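Local coordinates for macrophage migration inhibitory factor (Oncomelania hupensis, PDB 6LR3), which belongs to the macrophage migration inhibitory factor family, whose members are small alpha/beta proteins that assemble as trimers, at residues P2-V10 / R54-C64. Residues are numbered along the deposited sequence; the frame is centred on the assembly and turned at random.
Sequences PVITVNTNV and RNPCVFATVEC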
loop_
_atom_site.group_PDB
_atom_site.type_symbol
_atom_site.label_atom_id
_atom_site.label_comp_id
_atom_site.label_asym_id
_atom_site.label_seq_id
_atom_site.Cartn_x
_atom_site.Cartn_y
_atom_site.Cartn_z
ATOM N N PRO B 2 2.610 7.077 -12.704
ATOM C CA PRO B 2 3.081 5.924 -11.912
ATOM C C PRO B 2 3.273 6.306 -10.447
ATOM O O PRO B 2 3.360 7.477 -10.148
ATOM C CB PRO B 2 4.420 5.454 -12.485
ATOM C CG PRO B 2 4.445 6.018 -13.884
ATOM C CD PRO B 2 3.689 7.319 -13.729
ATOM N N VAL B 3 3.362 5.316 -9.570
ATOM C CA VAL B 3 3.632 5.569 -8.137
ATOM C C VAL B 3 4.803 4.673 -7.747
ATOM O O VAL B 3 4.682 3.450 -7.847
ATOM C CB VAL B 3 2.416 5.344 -7.228
ATOM C CG1 VAL B 3 2.786 5.614 -5.786
ATOM C CG2 VAL B 3 1.214 6.155 -7.656
ATOM N N ILE B 4 5.867 5.269 -7.247
ATOM C CA ILE B 4 6.986 4.534 -6.623
ATOM C C ILE B 4 6.859 4.717 -5.124
ATOM O O ILE B 4 6.939 5.848 -4.665
ATOM C CB ILE B 4 8.357 5.054 -7.097
ATOM C CG1 ILE B 4 8.422 5.365 -8.594
ATOM C CG2 ILE B 4 9.437 4.045 -6.667
ATOM C CD1 ILE B 4 8.002 4.220 -9.488
ATOM N N THR B 5 6.670 3.640 -4.401
ATOM C CA THR B 5 6.553 3.645 -2.929
ATOM C C THR B 5 7.792 2.973 -2.374
ATOM O O THR B 5 8.109 1.860 -2.795
ATOM C CB THR B 5 5.265 2.960 -2.476
ATOM O OG1 THR B 5 4.172 3.601 -3.162
ATOM C CG2 THR B 5 5.106 3.039 -0.974
ATOM N N VAL B 6 8.497 3.660 -1.497
ATOM C CA VAL B 6 9.737 3.129 -0.885
ATOM C C VAL B 6 9.484 2.992 0.613
ATOM O O VAL B 6 9.294 4.020 1.266
ATOM C CB VAL B 6 10.938 4.022 -1.185
ATOM C CG1 VAL B 6 12.184 3.513 -0.515
ATOM C CG2 VAL B 6 11.169 4.126 -2.688
ATOM N N ASN B 7 9.446 1.756 1.101
ATOM C CA ASN B 7 9.299 1.462 2.547
ATOM C C ASN B 7 10.684 1.065 3.059
ATOM O O ASN B 7 11.197 0.019 2.667
ATOM C CB ASN B 7 8.293 0.345 2.800
ATOM C CG ASN B 7 6.954 0.651 2.180
ATOM O OD1 ASN B 7 6.202 1.486 2.711
ATOM N ND2 ASN B 7 6.658 0.036 1.031
ATOM N N THR B 8 11.297 1.891 3.892
ATOM C CA THR B 8 12.652 1.587 4.403
ATOM C C THR B 8 12.741 1.939 5.875
ATOM O O THR B 8 12.129 2.916 6.306
ATOM C CB THR B 8 13.724 2.304 3.573
ATOM O OG1 THR B 8 14.994 1.841 4.065
ATOM C CG2 THR B 8 13.609 3.827 3.655
ATOM N N ASN B 9 13.534 1.160 6.602
ATOM C CA ASN B 9 13.872 1.456 8.009
ATOM C C ASN B 9 15.044 2.427 8.065
ATOM O O ASN B 9 15.347 2.892 9.157
ATOM C CB ASN B 9 14.122 0.209 8.835
ATOM C CG ASN B 9 15.214 -0.662 8.290
ATOM O OD1 ASN B 9 15.727 -0.416 7.201
ATOM N ND2 ASN B 9 15.599 -1.675 9.069
ATOM N N VAL B 10 15.645 2.786 6.930
ATOM C CA VAL B 10 16.703 3.819 6.933
ATOM C C VAL B 10 16.059 5.143 7.335
ATOM O O VAL B 10 14.987 5.507 6.814
ATOM C CB VAL B 10 17.415 3.897 5.580
ATOM C CG1 VAL B 10 18.402 5.057 5.544
ATOM C CG2 VAL B 10 18.092 2.578 5.262
ATOM N N ARG B 54 16.630 -5.925 12.094
ATOM C CA ARG B 54 16.401 -4.502 11.808
ATOM C C ARG B 54 17.608 -3.915 11.087
ATOM O O ARG B 54 17.721 -2.687 11.067
ATOM C CB ARG B 54 16.023 -3.795 13.102
ATOM C CG ARG B 54 14.742 -4.342 13.718
ATOM C CD ARG B 54 14.298 -3.463 14.828
ATOM N NE ARG B 54 13.044 -3.864 15.447
ATOM C CZ ARG B 54 11.838 -3.585 14.973
ATOM N NH1 ARG B 54 11.706 -2.965 13.820
ATOM N NH2 ARG B 54 10.765 -3.944 15.640
ATOM N N ASN B 55 18.432 -4.739 10.463
ATOM C CA ASN B 55 19.467 -4.208 9.546
ATOM C C ASN B 55 18.737 -3.454 8.434
ATOM O O ASN B 55 17.554 -3.715 8.157
ATOM C CB ASN B 55 20.368 -5.307 8.994
ATOM C CG ASN B 55 21.230 -5.899 10.091
ATOM O OD1 ASN B 55 21.637 -5.203 11.016
ATOM N ND2 ASN B 55 21.449 -7.194 10.011
ATOM N N PRO B 56 19.401 -2.491 7.787
ATOM C CA PRO B 56 18.750 -1.673 6.765
ATOM C C PRO B 56 18.128 -2.583 5.708
ATOM O O PRO B 56 18.723 -3.582 5.304
ATOM C CB PRO B 56 19.902 -0.840 6.183
ATOM C CG PRO B 56 20.823 -0.685 7.376
ATOM C CD PRO B 56 20.774 -2.044 8.043
ATOM N N CYS B 57 16.916 -2.239 5.309
ATOM C CA CYS B 57 16.189 -2.970 4.272
ATOM C C CYS B 57 15.264 -2.013 3.526
ATOM O O CYS B 57 14.996 -0.912 3.992
ATOM C CB CYS B 57 15.408 -4.146 4.862
ATOM S SG CYS B 57 13.998 -3.664 5.878
ATOM N N VAL B 58 14.817 -2.460 2.372
ATOM C CA VAL B 58 13.822 -1.727 1.532
ATOM C C VAL B 58 12.840 -2.735 0.975
ATOM O O VAL B 58 13.266 -3.723 0.385
ATOM C CB VAL B 58 14.480 -0.996 0.346
ATOM C CG1 VAL B 58 13.409 -0.338 -0.511
ATOM C CG2 VAL B 58 15.540 -0.013 0.797
ATOM N N PHE B 59 11.562 -2.418 1.093
ATOM C CA PHE B 59 10.506 -2.995 0.248
ATOM C C PHE B 59 9.920 -1.844 -0.536
ATOM O O PHE B 59 9.386 -0.902 0.063
ATOM C CB PHE B 59 9.435 -3.710 1.069
ATOM C CG PHE B 59 8.292 -4.161 0.206
ATOM C CD1 PHE B 59 8.527 -4.999 -0.860
ATOM C CD2 PHE B 59 6.991 -3.749 0.449
ATOM C CE1 PHE B 59 7.499 -5.404 -1.692
ATOM C CE2 PHE B 59 5.954 -4.161 -0.372
ATOM C CZ PHE B 59 6.214 -4.997 -1.445
ATOM N N ALA B 60 10.026 -1.906 -1.858
ATOM C CA ALA B 60 9.515 -0.828 -2.717
ATOM C C ALA B 60 8.467 -1.404 -3.668
ATOM O O ALA B 60 8.539 -2.611 -3.975
ATOM C CB ALA B 60 10.633 -0.160 -3.462
ATOM N N THR B 61 7.558 -0.560 -4.121
ATOM C CA THR B 61 6.553 -0.943 -5.120
ATOM C C THR B 61 6.570 0.081 -6.257
ATOM O O THR B 61 6.785 1.278 -6.037
ATOM C CB THR B 61 5.164 -1.148 -4.513
ATOM O OG1 THR B 61 4.659 0.090 -4.027
ATOM C CG2 THR B 61 5.170 -2.167 -3.393
ATOM N N VAL B 62 6.272 -0.419 -7.443
ATOM C CA VAL B 62 6.159 0.377 -8.673
ATOM C C VAL B 62 4.792 0.102 -9.266
ATOM O O VAL B 62 4.569 -0.993 -9.702
ATOM C CB VAL B 62 7.275 0.034 -9.664
ATOM C CG1 VAL B 62 7.113 0.822 -10.950
ATOM C CG2 VAL B 62 8.651 0.252 -9.027
ATOM N N GLU B 63 3.881 1.056 -9.143
ATOM C CA GLU B 63 2.522 0.992 -9.718
ATOM C C GLU B 63 2.569 1.744 -11.046
ATOM O O GLU B 63 2.972 2.909 -11.067
ATOM C CB GLU B 63 1.495 1.570 -8.764
ATOM C CG GLU B 63 1.293 0.740 -7.504
ATOM C CD GLU B 63 0.515 1.460 -6.413
ATOM O OE1 GLU B 63 1.163 2.164 -5.628
ATOM O OE2 GLU B 63 -0.751 1.364 -6.405
ATOM N N CYS B 64 2.175 1.098 -12.123
ATOM C CA CYS B 64 2.241 1.721 -13.461
ATOM C C CYS B 64 1.155 1.140 -14.359
ATOM O O CYS B 64 0.907 -0.064 -14.290
ATOM C CB CYS B 64 3.614 1.516 -14.078
ATOM S SG CYS B 64 3.893 2.545 -15.545
HETATM O O HOH W 1 3.776 2.113 -5.501
HETATM O O HOH W 2 13.470 -2.311 11.374
#
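Val3 with Glu63, Thr5 with Thr61 and Asn7 with Phe59 each exchange a pair of backbone hydrogen bonds, joining 3-8 and 58-64 as antiparallel central strands of the four-stranded sheet. The face bearing Ile4, Val6, Val58, Ala60 and Val62 is hydrocarbon: the bend at chi2 (-54°) turns the end of Ile4 toward the other strand, bringing CD1 to 3.8 Å from Val62 CG1, and helices 19-31 and 70-88 pack on this side. The other face is mixed, with hydroxyl, amide and carboxylate groups beside Val3 and Phe59, which pack on Phe59 of the third subunit and Val3 of the second. Thr5 and Thr61 stand side by side, and a water bridges them, 2.8 Å from Thr5 OG1 and 2.7 Å from Thr61 OG1; the same water is also hydrogen-bonded to Val3 O and Glu63 OE1. Glu63 OE2 meanwhile forms a salt bridge with Arg98 of the third subunit. Farther along, Asn7 ND2 reaches Phe59 O at 3.0 Å from above the carbonyl plane, on the face opposite to Asn7 N, so one oxygen takes two bonds from one residue; Asn7 OD1 is hydrogen-bonded to Arg43 of the same chain. Beyond the Asn7–Phe59 pair, side chains supply the bonds. Thr8 OG1, swung anti to its own N (chi1 -175°), donates to Cys57 O at 2.8 Å and accepts from Val10 N, closing an ST turn. Asn9 uses both ends of its amide: OD1 accepts from Cys57 N at 2.9 Å, while ND2 donates almost straight (170°) to Asn55 O, approaching from above that carbonyl's plane. The chemistry implies one hydrocarbon face under the helices and one mixed face meeting neighbouring subunits, with side-chain amide and hydroxyl groups continuing the pairing into the loops.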